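Local coordinates for protein ubiquitin-conjugating enzyme E2-21 kDa (Pichia angusta, PDB 5NL8) that catalyses the covalent attachment of ubiquitin to other proteins as an E2 ubiquitin-conjugating enzyme and is probably essential for peroxisome biogenesis, at residues P70-Y73 with P74-P78; A132-L135 with Q136-L139; I142-L145 with L146-E150; P154-I157 with D158-N161; V83-G86 with E87-R91. One frame throughout, in Å; residues are numbered along the deposited sequence.

Contact 1: P70-Y73 with P74-P78; sequences PTNY and PLDPP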
loop_
_atom_site.group_PDB
_atom_site.type_symbol
_atom_site.label_atom_id
_atom_site.label_comp_id
_atom_site.label_asym_id
_atom_site.label_seq_id
_atom_site.Cartn_x
_atom_site.Cartn_y
_atom_site.Cartn_z
ATOM N N PRO A 70 7.944 -5.514 13.862
ATOM C CA PRO A 70 8.004 -5.908 15.274
ATOM C C PRO A 70 9.360 -6.497 15.647
ATOM O O PRO A 70 10.092 -6.951 14.770
ATOM C CB PRO A 70 6.897 -6.959 15.392
ATOM C CG PRO A 70 6.795 -7.539 14.023
ATOM C CD PRO A 70 7.054 -6.392 13.082
ATOM N N THR A 71 9.683 -6.489 16.937
ATOM C CA THR A 71 10.973 -6.978 17.415
ATOM C C THR A 71 11.106 -8.488 17.263
ATOM O O THR A 71 12.200 -9.003 17.030
ATOM C CB THR A 71 11.198 -6.612 18.895
ATOM O OG1 THR A 71 10.726 -5.282 19.140
ATOM C CG2 THR A 71 12.675 -6.707 19.253
ATOM N N ASN A 72 9.990 -9.193 17.398
ATOM C CA ASN A 72 9.995 -10.649 17.333
ATOM C C ASN A 72 9.804 -11.176 15.913
ATOM O O ASN A 72 9.530 -12.358 15.716
ATOM C CB ASN A 72 8.913 -11.222 18.253
ATOM C CG ASN A 72 7.514 -10.813 17.834
ATOM O OD1 ASN A 72 7.305 -9.717 17.312
ATOM N ND2 ASN A 72 6.548 -11.696 18.059
ATOM N N TYR A 73 9.946 -10.289 14.931
ATOM C CA TYR A 73 9.835 -10.656 13.522
ATOM C C TYR A 73 10.758 -11.829 13.198
ATOM O O TYR A 73 11.903 -11.850 13.646
ATOM C CB TYR A 73 10.165 -9.446 12.644
ATOM C CG TYR A 73 9.982 -9.671 11.162
ATOM C CD1 TYR A 73 8.736 -9.522 10.568
ATOM C CD2 TYR A 73 11.057 -10.020 10.355
ATOM C CE1 TYR A 73 8.563 -9.724 9.214
ATOM C CE2 TYR A 73 10.893 -10.224 8.996
ATOM C CZ TYR A 73 9.643 -10.074 8.431
ATOM O OH TYR A 73 9.473 -10.274 7.081
ATOM N N PRO A 74 10.271 -12.811 12.419
ATOM C CA PRO A 74 8.957 -12.886 11.772
ATOM C C PRO A 74 7.910 -13.701 12.531
ATOM O O PRO A 74 7.067 -14.327 11.889
ATOM C CB PRO A 74 9.285 -13.575 10.452
ATOM C CG PRO A 74 10.341 -14.558 10.848
ATOM C CD PRO A 74 11.141 -13.912 11.970
ATOM N N LEU A 75 7.959 -13.707 13.860
ATOM C CA LEU A 75 6.953 -14.423 14.639
ATOM C C LEU A 75 5.621 -13.690 14.572
ATOM O O LEU A 75 4.557 -14.293 14.707
ATOM C CB LEU A 75 7.395 -14.589 16.094
ATOM C CG LEU A 75 8.128 -15.885 16.452
ATOM C CD1 LEU A 75 9.319 -16.131 15.533
ATOM C CD2 LEU A 75 8.565 -15.866 17.908
ATOM N N ASP A 76 5.693 -12.380 14.368
ATOM C CA ASP A 76 4.505 -11.559 14.188
ATOM C C ASP A 76 4.631 -10.737 12.910
ATOM O O ASP A 76 5.737 -10.387 12.502
ATOM C CB ASP A 76 4.287 -10.654 15.403
ATOM C CG ASP A 76 3.464 -11.325 16.483
ATOM O OD1 ASP A 76 2.566 -12.122 16.137
ATOM O OD2 ASP A 76 3.716 -11.061 17.678
ATOM N N PRO A 77 3.494 -10.440 12.264
ATOM C CA PRO A 77 3.490 -9.714 10.989
ATOM C C PRO A 77 3.819 -8.232 11.142
ATOM O O PRO A 77 3.666 -7.681 12.231
ATOM C CB PRO A 77 2.054 -9.900 10.492
ATOM C CG PRO A 77 1.254 -10.060 11.736
ATOM C CD PRO A 77 2.134 -10.828 12.679
ATOM N N PRO A 78 4.276 -7.591 10.057
ATOM C CA PRO A 78 4.507 -6.142 10.068
ATOM C C PRO A 78 3.200 -5.375 10.196
ATOM O O PRO A 78 2.164 -5.871 9.751
ATOM C CB PRO A 78 5.156 -5.870 8.705
ATOM C CG PRO A 78 5.614 -7.208 8.204
ATOM C CD PRO A 78 4.662 -8.204 8.774
#
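Two hydrogen bonds tie N72 to the residues just after it. L75 N donates to the carbonyl N72 O at 2.8 Å, and the side-chain atom N72 ND2 reaches D76 OD2 at 2.9 Å. The amide group of N72 is used in its own plane, with an almost straight N-H (169°), but it meets the D76 carboxylate from above the carboxylate plane. N72 CG sits between its backbone N and carbonyl carbon (chi1 63°), which turns the amide forward along the chain, to the aspartate four residues on.

The peptide bond from Y73 to P74 is cis, and this places the proline against the tyrosine ring in a CH-pi contact. P74 CB lies 3.8 Å from the ring centroid, over the face and almost on the ring normal. Sequence and shape identify the stretch as the proline-rich Y-P-x-x-P-P motif of E2 enzymes, in the loop between strands 62-68 and 79-82. Its tyrosine hydroxyl bonds to E13 of helix 6-21, and P74 O accepts from W129.

Van der Waals contacts complete the loop. Y73 CE1 makes an apolar touch with P78 CG at 4.0 Å, the two side chains meeting at a slant. P70 opens a type I turn that ends at Y73, and its ring points toward the returning chain, with P70 CG 3.4 Å from D76 O. P77 and P78 both pack on W129.

Contact 2: A132-L135 with Q136-L139; sequences AWTL and QSAL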
loop_
_atom_site.group_PDB
_atom_site.type_symbol
_atom_site.label_atom_id
_atom_site.label_comp_id
_atom_site.label_asym_id
_atom_site.label_seq_id
_atom_site.Cartn_x
_atom_site.Cartn_y
_atom_site.Cartn_z
ATOM N N ALA A 132 6.930 -18.206 7.283
ATOM C CA ALA A 132 7.421 -18.462 5.932
ATOM C C ALA A 132 7.263 -17.231 5.043
ATOM O O ALA A 132 7.827 -17.168 3.950
ATOM C CB ALA A 132 6.693 -19.651 5.322
ATOM N N TRP A 133 6.495 -16.256 5.517
ATOM C CA TRP A 133 6.227 -15.045 4.750
ATOM C C TRP A 133 7.394 -14.060 4.790
ATOM O O TRP A 133 8.204 -14.068 5.718
ATOM C CB TRP A 133 4.957 -14.360 5.261
ATOM C CG TRP A 133 3.681 -15.000 4.790
ATOM C CD1 TRP A 133 3.323 -16.309 4.918
ATOM C CD2 TRP A 133 2.589 -14.347 4.131
ATOM N NE1 TRP A 133 2.079 -16.516 4.370
ATOM C CE2 TRP A 133 1.606 -15.327 3.882
ATOM C CE3 TRP A 133 2.347 -13.031 3.725
ATOM C CZ2 TRP A 133 0.403 -15.032 3.244
ATOM C CZ3 TRP A 133 1.150 -12.740 3.092
ATOM C CH2 TRP A 133 0.194 -13.736 2.858
ATOM N N THR A 134 7.464 -13.211 3.770
ATOM C CA THR A 134 8.499 -12.192 3.664
ATOM C C THR A 134 7.869 -10.811 3.528
ATOM O O THR A 134 6.645 -10.678 3.535
ATOM C CB THR A 134 9.415 -12.444 2.457
ATOM O OG1 THR A 134 10.375 -11.386 2.353
ATOM C CG2 THR A 134 8.597 -12.485 1.181
ATOM N N LEU A 135 8.709 -9.787 3.402
ATOM C CA LEU A 135 8.232 -8.432 3.142
ATOM C C LEU A 135 7.514 -8.373 1.798
ATOM O O LEU A 135 6.447 -7.754 1.666
ATOM C CB LEU A 135 9.391 -7.436 3.156
ATOM C CG LEU A 135 10.078 -7.172 4.496
ATOM C CD1 LEU A 135 11.268 -6.240 4.315
ATOM C CD2 LEU A 135 9.090 -6.594 5.491
ATOM N N GLN A 136 8.116 -9.026 0.808
ATOM C CA GLN A 136 7.567 -9.067 -0.540
ATOM C C GLN A 136 6.154 -9.643 -0.539
ATOM O O GLN A 136 5.249 -9.092 -1.171
ATOM C CB GLN A 136 8.473 -9.885 -1.464
ATOM C CG GLN A 136 7.997 -9.923 -2.907
ATOM C CD GLN A 136 8.872 -10.787 -3.786
ATOM O OE1 GLN A 136 9.999 -11.116 -3.423
ATOM N NE2 GLN A 136 8.355 -11.165 -4.950
ATOM N N SER A 137 5.963 -10.739 0.186
ATOM C CA SER A 137 4.664 -11.396 0.223
ATOM C C SER A 137 3.627 -10.507 0.907
ATOM O O SER A 137 2.453 -10.531 0.549
ATOM C CB SER A 137 4.761 -12.755 0.925
ATOM O OG SER A 137 5.441 -12.658 2.162
ATOM N N ALA A 138 4.063 -9.711 1.879
ATOM C CA ALA A 138 3.161 -8.779 2.547
ATOM C C ALA A 138 2.707 -7.678 1.585
ATOM O O ALA A 138 1.507 -7.363 1.495
ATOM C CB ALA A 138 3.829 -8.178 3.772
ATOM N N LEU A 139 3.665 -7.101 0.860
ATOM C CA LEU A 139 3.332 -6.087 -0.143
ATOM C C LEU A 139 2.340 -6.639 -1.175
ATOM O O LEU A 139 1.291 -6.027 -1.456
ATOM C CB LEU A 139 4.602 -5.578 -0.832
ATOM C CG LEU A 139 5.576 -4.804 0.066
ATOM C CD1 LEU A 139 6.838 -4.396 -0.683
ATOM C CD2 LEU A 139 4.890 -3.585 0.668
#
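At T134 the backbone turns into helix 135-147, and the first carbonyls take up the usual i to i+4 bonds: A138 N to T134 O at 3.2 Å and L139 N to L135 O at 3.0 Å, the latter close to straight.

S137, three residues beyond the N-cap, sends its hydroxyl back to the start of the helix. S137 OG accepts from T134 N at 2.6 Å; with a chi1 of 49° the oxygen lies between its own backbone N and carbonyl carbon. T134 turns its methyl to the same place, CG2 standing 3.3 Å from S137 OG, while T134 OG1 has a weak bond to E13, whose carboxylate also accepts from L135 N. W133 lies alongside the serine: its CE3 is 3.5 Å from S137 OG, and its ring also meets that of W129. A glycine in place of W133 would probably leave one flank of the serine hydroxyl uncovered and W129 without its neighbouring ring. L135 and L139 are buried, L139 packing on strand 62-68.

A serine at the third helical position that accepts from the N-cap amide makes one half of a capping box, here at the start of the E2 helix that packs against the sheet.

Contact 3: I142-L145 with L146-E150; sequences IVVL and LANPE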
loop_
_atom_site.group_PDB
_atom_site.type_symbol
_atom_site.label_atom_id
_atom_site.label_comp_id
_atom_site.label_asym_id
_atom_site.label_seq_id
_atom_site.Cartn_x
_atom_site.Cartn_y
_atom_site.Cartn_z
ATOM N N ILE A 142 -1.097 -6.848 0.095
ATOM C CA ILE A 142 -1.837 -5.583 0.112
ATOM C C ILE A 142 -2.348 -5.197 -1.281
ATOM O O ILE A 142 -3.490 -4.717 -1.434
ATOM C CB ILE A 142 -0.978 -4.450 0.687
ATOM C CG1 ILE A 142 -0.961 -4.551 2.207
ATOM C CG2 ILE A 142 -1.515 -3.087 0.280
ATOM C CD1 ILE A 142 0.389 -4.325 2.785
ATOM N N VAL A 143 -1.513 -5.417 -2.295
ATOM C CA VAL A 143 -1.951 -5.202 -3.673
ATOM C C VAL A 143 -3.169 -6.083 -3.984
ATOM O O VAL A 143 -4.115 -5.646 -4.641
ATOM C CB VAL A 143 -0.822 -5.489 -4.686
ATOM C CG1 VAL A 143 -1.338 -5.366 -6.112
ATOM C CG2 VAL A 143 0.345 -4.543 -4.460
ATOM N N VAL A 144 -3.143 -7.319 -3.496
ATOM C CA VAL A 144 -4.285 -8.219 -3.612
ATOM C C VAL A 144 -5.505 -7.625 -2.913
ATOM O O VAL A 144 -6.608 -7.623 -3.462
ATOM C CB VAL A 144 -3.982 -9.606 -3.008
ATOM C CG1 VAL A 144 -5.263 -10.434 -2.888
ATOM C CG2 VAL A 144 -2.933 -10.340 -3.836
ATOM N N LEU A 145 -5.291 -7.117 -1.701
ATOM C CA LEU A 145 -6.362 -6.523 -0.906
ATOM C C LEU A 145 -7.064 -5.394 -1.650
ATOM O O LEU A 145 -8.278 -5.217 -1.522
ATOM C CB LEU A 145 -5.821 -6.003 0.427
ATOM C CG LEU A 145 -6.849 -5.326 1.336
ATOM C CD1 LEU A 145 -7.937 -6.317 1.743
ATOM C CD2 LEU A 145 -6.179 -4.724 2.559
ATOM N N LEU A 146 -6.304 -4.632 -2.431
ATOM C CA LEU A 146 -6.909 -3.575 -3.239
ATOM C C LEU A 146 -7.937 -4.132 -4.235
ATOM O O LEU A 146 -8.914 -3.460 -4.568
ATOM C CB LEU A 146 -5.835 -2.778 -3.985
ATOM C CG LEU A 146 -5.009 -1.798 -3.145
ATOM C CD1 LEU A 146 -4.093 -0.944 -4.022
ATOM C CD2 LEU A 146 -5.917 -0.919 -2.292
ATOM N N ALA A 147 -7.721 -5.359 -4.701
ATOM C CA ALA A 147 -8.641 -5.983 -5.650
ATOM C C ALA A 147 -9.690 -6.860 -4.962
ATOM O O ALA A 147 -10.731 -7.148 -5.542
ATOM C CB ALA A 147 -7.866 -6.806 -6.676
ATOM N N ASN A 148 -9.417 -7.287 -3.732
ATOM C CA ASN A 148 -10.342 -8.159 -3.011
ATOM C C ASN A 148 -10.600 -7.710 -1.579
ATOM O O ASN A 148 -10.050 -8.281 -0.642
ATOM C CB ASN A 148 -9.815 -9.594 -2.991
ATOM C CG ASN A 148 -9.563 -10.138 -4.376
ATOM O OD1 ASN A 148 -8.441 -10.093 -4.877
ATOM N ND2 ASN A 148 -10.610 -10.658 -5.008
ATOM N N PRO A 149 -11.447 -6.689 -1.406
ATOM C CA PRO A 149 -11.791 -6.225 -0.058
ATOM C C PRO A 149 -12.628 -7.254 0.691
ATOM O O PRO A 149 -13.334 -8.040 0.061
ATOM C CB PRO A 149 -12.603 -4.949 -0.314
ATOM C CG PRO A 149 -12.337 -4.585 -1.749
ATOM C CD PRO A 149 -12.094 -5.877 -2.449
ATOM N N GLU A 150 -12.539 -7.256 2.016
ATOM C CA GLU A 150 -13.423 -8.082 2.826
ATOM C C GLU A 150 -14.302 -7.211 3.717
ATOM O O GLU A 150 -13.824 -6.616 4.685
ATOM C CB GLU A 150 -12.627 -9.080 3.673
ATOM C CG GLU A 150 -11.368 -8.523 4.308
ATOM C CD GLU A 150 -10.113 -9.124 3.713
ATOM O OE1 GLU A 150 -9.267 -9.628 4.484
ATOM O OE2 GLU A 150 -9.973 -9.094 2.473
#
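Toward its C-terminal end the hydrogen bonding of helix 135-147 changes. L146 N still donates to I142 O in the regular i to i+4 manner, at 3.0 Å. Two residues on, V144 O takes two donors: N148 N at 2.8 Å, lying in the carbonyl plane, and A147 N also at 2.8 Å, but from well above that plane (55°). The second of these is an i to i+3 bond, the mark of a helix tightening as it stops. N148 N has a further, weak bond to L145 O, and P149, with no N-H to give, follows directly.

Among the side chains, L145 looks inward. Its CG is anti to the backbone N (chi1 179°), which carries CD1 toward the departing chain, 3.5 Å from E150 OE2 and crossing that side chain at about a right angle; E150 is poorly ordered, so this approach is loosely defined. L146 turns its CB over V143 O at 3.4 Å and packs on F82 and P53, while I142 lies on I80, F82 and I50. V144 and A147 face outward.

Two residues of the HPN motif bind this exit: H110 NE2 bonds to L145 O, and N112 ND2 to E150 O. The helix end thus lies beside the E2 active-site region, with the L145 side chain about 7 Å from that of C121, the predicted thioester cysteine.

Contact 4: P154-I157 with D158-N161; sequences PLNI and DMAN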
loop_
_atom_site.group_PDB
_atom_site.type_symbol
_atom_site.label_atom_id
_atom_site.label_comp_id
_atom_site.label_asym_id
_atom_site.label_seq_id
_atom_site.Cartn_x
_atom_site.Cartn_y
_atom_site.Cartn_z
ATOM N N PRO A 154 -14.437 -3.903 8.340
ATOM C CA PRO A 154 -14.401 -2.567 7.737
ATOM C C PRO A 154 -13.823 -1.473 8.638
ATOM O O PRO A 154 -14.074 -1.456 9.844
ATOM C CB PRO A 154 -15.875 -2.288 7.456
ATOM C CG PRO A 154 -16.581 -2.979 8.576
ATOM C CD PRO A 154 -15.766 -4.210 8.904
ATOM N N LEU A 155 -13.057 -0.566 8.038
ATOM C CA LEU A 155 -12.600 0.641 8.718
ATOM C C LEU A 155 -13.190 1.862 8.025
ATOM O O LEU A 155 -13.123 2.979 8.540
ATOM C CB LEU A 155 -11.070 0.726 8.737
ATOM C CG LEU A 155 -10.330 -0.396 9.469
ATOM C CD1 LEU A 155 -8.834 -0.121 9.504
ATOM C CD2 LEU A 155 -10.878 -0.572 10.872
ATOM N N ASN A 156 -13.753 1.634 6.843
ATOM C CA ASN A 156 -14.505 2.655 6.127
ATOM C C ASN A 156 -15.908 2.131 5.852
ATOM O O ASN A 156 -16.098 1.286 4.982
ATOM C CB ASN A 156 -13.798 3.047 4.823
ATOM C CG ASN A 156 -14.477 4.215 4.103
ATOM O OD1 ASN A 156 -15.705 4.312 4.056
ATOM N ND2 ASN A 156 -13.671 5.105 3.535
ATOM N N ILE A 157 -16.884 2.644 6.597
ATOM C CA ILE A 157 -18.255 2.143 6.540
ATOM C C ILE A 157 -18.916 2.341 5.174
ATOM O O ILE A 157 -19.534 1.421 4.643
ATOM C CB ILE A 157 -19.133 2.811 7.618
ATOM C CG1 ILE A 157 -18.569 2.529 9.009
ATOM C CG2 ILE A 157 -20.567 2.315 7.525
ATOM C CD1 ILE A 157 -18.420 1.054 9.314
ATOM N N ASP A 158 -18.776 3.540 4.613
ATOM C CA ASP A 158 -19.421 3.884 3.346
ATOM C C ASP A 158 -18.984 2.983 2.187
ATOM O O ASP A 158 -19.819 2.483 1.429
ATOM C CB ASP A 158 -19.142 5.347 2.991
ATOM C CG ASP A 158 -19.851 6.321 3.920
ATOM O OD1 ASP A 158 -21.002 6.044 4.321
ATOM O OD2 ASP A 158 -19.254 7.368 4.249
ATOM N N MET A 159 -17.675 2.784 2.047
ATOM C CA MET A 159 -17.155 1.933 0.981
ATOM C C MET A 159 -17.595 0.484 1.178
ATOM O O MET A 159 -18.054 -0.169 0.234
ATOM C CB MET A 159 -15.631 2.025 0.912
ATOM C CG MET A 159 -15.107 3.417 0.585
ATOM S SD MET A 159 -15.556 3.985 -1.067
ATOM C CE MET A 159 -14.527 2.933 -2.086
ATOM N N ALA A 160 -17.472 -0.008 2.411
ATOM C CA ALA A 160 -17.877 -1.375 2.730
ATOM C C ALA A 160 -19.353 -1.614 2.417
ATOM O O ALA A 160 -19.720 -2.674 1.912
ATOM C CB ALA A 160 -17.590 -1.685 4.191
ATOM N N ASN A 161 -20.198 -0.630 2.709
ATOM C CA ASN A 161 -21.624 -0.756 2.420
ATOM C C ASN A 161 -21.927 -0.648 0.932
ATOM O O ASN A 161 -22.822 -1.328 0.425
ATOM C CB ASN A 161 -22.423 0.297 3.186
ATOM C CG ASN A 161 -22.496 0.002 4.670
ATOM O OD1 ASN A 161 -22.232 -1.118 5.105
ATOM N ND2 ASN A 161 -22.859 1.009 5.456
#
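N156 and M159 cross at a slant, with the amide of the asparagine laid against the first turn of helix 157-164. N156 CG is anti to the backbone N (chi1 -174°), which swings the group forward along the chain until N156 OD1 accepts from M159 N at 3.2 Å. The N-H points almost straight at the oxygen (176°), yet it comes from above the plane of the side-chain carbonyl (52° out of it) and so does not lie on a lone pair. The same amide rests on the start of the methionine chain, where N156 OD1 is 3.6 Å from M159 CG. Beyond that point M159 bends away at chi2 and chi3, leading to Y171, L174 and V175 of helix 168-181.

This is a classical N-cap: N156 precedes the helix, its side chain caps an amide that has no carbonyl partner one turn back, and its own carbonyl, N156 O, begins the regular series by accepting from A160 N at 3.2 Å. The capped helix follows the active-site part of the E2 fold, with P154 about 7 Å from C121 between side chains and L155 touching that predicted thioester cysteine.

I157 and N161, one turn apart, run side by side and point the same way. I157 CG2 stands 3.4 Å from N161 ND2, while N161 N bonds to I157 O at 2.9 Å and N161 OD1 is taken up by K164. Where the chain comes in, P154 CB meets A160 CB at 3.7 Å, an apolar touch between the loop and the inner side of the helix, where A160 also packs on P111.

Contact 5: V83-G86 with E87-R91; sequences VVFG and EEKIR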
loop_
_atom_site.group_PDB
_atom_site.type_symbol
_atom_site.label_atom_id
_atom_site.label_comp_id
_atom_site.label_asym_id
_atom_site.label_seq_id
_atom_site.Cartn_x
_atom_site.Cartn_y
_atom_site.Cartn_z
ATOM N N VAL A 83 0.092 5.987 3.298
ATOM C CA VAL A 83 0.466 7.372 3.565
ATOM C C VAL A 83 -0.649 8.310 3.103
ATOM O O VAL A 83 -0.883 8.473 1.907
ATOM C CB VAL A 83 1.780 7.753 2.864
ATOM C CG1 VAL A 83 2.083 9.232 3.070
ATOM C CG2 VAL A 83 2.929 6.886 3.372
ATOM N N VAL A 84 -1.331 8.913 4.070
ATOM C CA VAL A 84 -2.462 9.798 3.811
ATOM C C VAL A 84 -2.171 11.209 4.329
ATOM O O VAL A 84 -1.809 11.383 5.490
ATOM C CB VAL A 84 -3.750 9.259 4.475
ATOM C CG1 VAL A 84 -4.893 10.248 4.322
ATOM C CG2 VAL A 84 -4.124 7.896 3.886
ATOM N N PHE A 85 -2.318 12.209 3.464
ATOM C CA PHE A 85 -2.090 13.601 3.853
ATOM C C PHE A 85 -3.407 14.367 3.958
ATOM O O PHE A 85 -4.423 13.945 3.413
ATOM C CB PHE A 85 -1.172 14.309 2.849
ATOM C CG PHE A 85 0.243 13.791 2.835
ATOM C CD1 PHE A 85 0.794 13.200 3.960
ATOM C CD2 PHE A 85 1.019 13.901 1.691
ATOM C CE1 PHE A 85 2.100 12.723 3.942
ATOM C CE2 PHE A 85 2.323 13.430 1.664
ATOM C CZ PHE A 85 2.863 12.839 2.791
ATOM N N GLY A 86 -3.382 15.496 4.658
ATOM C CA GLY A 86 -4.528 16.384 4.702
ATOM C C GLY A 86 -4.666 17.141 3.395
ATOM O O GLY A 86 -3.679 17.349 2.687
ATOM N N GLU A 87 -5.892 17.547 3.081
ATOM C CA GLU A 87 -6.209 18.284 1.856
ATOM C C GLU A 87 -5.316 19.520 1.640
ATOM O O GLU A 87 -4.858 19.793 0.521
ATOM C CB GLU A 87 -7.681 18.704 1.889
ATOM C CG GLU A 87 -8.099 19.283 3.238
ATOM C CD GLU A 87 -9.519 19.805 3.252
ATOM O OE1 GLU A 87 -10.405 19.131 2.688
ATOM O OE2 GLU A 87 -9.744 20.891 3.830
ATOM N N GLU A 88 -5.077 20.256 2.720
ATOM C CA GLU A 88 -4.229 21.443 2.689
ATOM C C GLU A 88 -2.810 21.107 2.225
ATOM O O GLU A 88 -2.291 21.701 1.267
ATOM C CB GLU A 88 -4.198 22.090 4.070
ATOM C CG GLU A 88 -3.224 23.233 4.209
ATOM C CD GLU A 88 -3.633 24.440 3.402
ATOM O OE1 GLU A 88 -4.842 24.754 3.384
ATOM O OE2 GLU A 88 -2.752 25.074 2.784
ATOM N N LYS A 89 -2.197 20.140 2.900
ATOM C CA LYS A 89 -0.859 19.680 2.539
ATOM C C LYS A 89 -0.793 19.207 1.089
ATOM O O LYS A 89 0.150 19.532 0.368
ATOM C CB LYS A 89 -0.411 18.556 3.475
ATOM C CG LYS A 89 0.917 17.915 3.085
ATOM C CD LYS A 89 1.480 17.076 4.220
ATOM C CE LYS A 89 2.858 16.539 3.870
ATOM N NZ LYS A 89 3.418 15.719 4.972
ATOM N N ILE A 90 -1.795 18.440 0.663
ATOM C CA ILE A 90 -1.796 17.889 -0.687
ATOM C C ILE A 90 -1.818 19.012 -1.705
ATOM O O ILE A 90 -1.065 19.002 -2.682
ATOM C CB ILE A 90 -2.993 16.956 -0.931
ATOM C CG1 ILE A 90 -2.877 15.702 -0.060
ATOM C CG2 ILE A 90 -3.075 16.573 -2.401
ATOM C CD1 ILE A 90 -4.031 14.732 -0.219
ATOM N N ARG A 91 -2.673 19.996 -1.455
ATOM C CA ARG A 91 -2.810 21.110 -2.376
ATOM C C ARG A 91 -1.521 21.926 -2.426
ATOM O O ARG A 91 -1.137 22.424 -3.482
ATOM C CB ARG A 91 -3.996 21.983 -1.979
ATOM C CG ARG A 91 -4.165 23.234 -2.811
ATOM C CD ARG A 91 -5.352 24.079 -2.349
ATOM N NE ARG A 91 -5.030 25.066 -1.314
ATOM C CZ ARG A 91 -4.828 24.802 -0.022
ATOM N NH1 ARG A 91 -4.537 25.794 0.810
ATOM N NH2 ARG A 91 -4.946 23.568 0.454
#
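The start of helix 87-94, with G86 at its N-cap, is marked by a lysine laid over an aromatic ring: K89 covers one face of F85. The lysine chain is extended, its CG anti to the backbone N (chi1 174°), and this carries it back from the helix across the phenylalanine. K89 CE sits 3.6 Å from the F85 ring centroid, nearly on the ring normal, as a CH-pi contact; K89 NZ follows at 3.7 Å from the same centroid as a cation-pi contact, leaning toward F85 CE1.

In many E2 enzymes the chain passes from the fourth strand of the sheet to the HPN motif by a short connection; here helix 87-94 is built into a longer one. Its first backbone bond runs from I90 N to G86 O at 3.0 Å, and I90 CG1 packs against F85 CB at 3.6 Å. A serine in place of F85 would probably leave the K89 ammonium without its aromatic face and open a gap beside I90 and Y106, whose ring stacks on F85.

Within the helix itself, E88 and R91 form a salt bridge, R91 NH1 lying 2.8 Å from E88 OE1. F85 O is itself held by K107 NZ.

How the contacts relate
Contacts 2 and 3 hold the two ends of helix 135-147, with a serine accepting the N-cap amide at the start and a tightened, partly bifurcated backbone pattern at the finish. Contacts 2, 4 and 5 all lie at helix starts but differ in chemistry: a serine inside the helix, an asparagine before it, and a glycine N-cap without a side chain, beside an aromatic–lysine pair. Contact 1 is the one without helix, a proline-rich loop whose Y73 hydroxyl touches contact 2 and shares E13 with it. The first four contacts are partly buried; contact 5 is a surface contact rich in charge. Contacts 3 and 4 come nearest the predicted active-site cysteine.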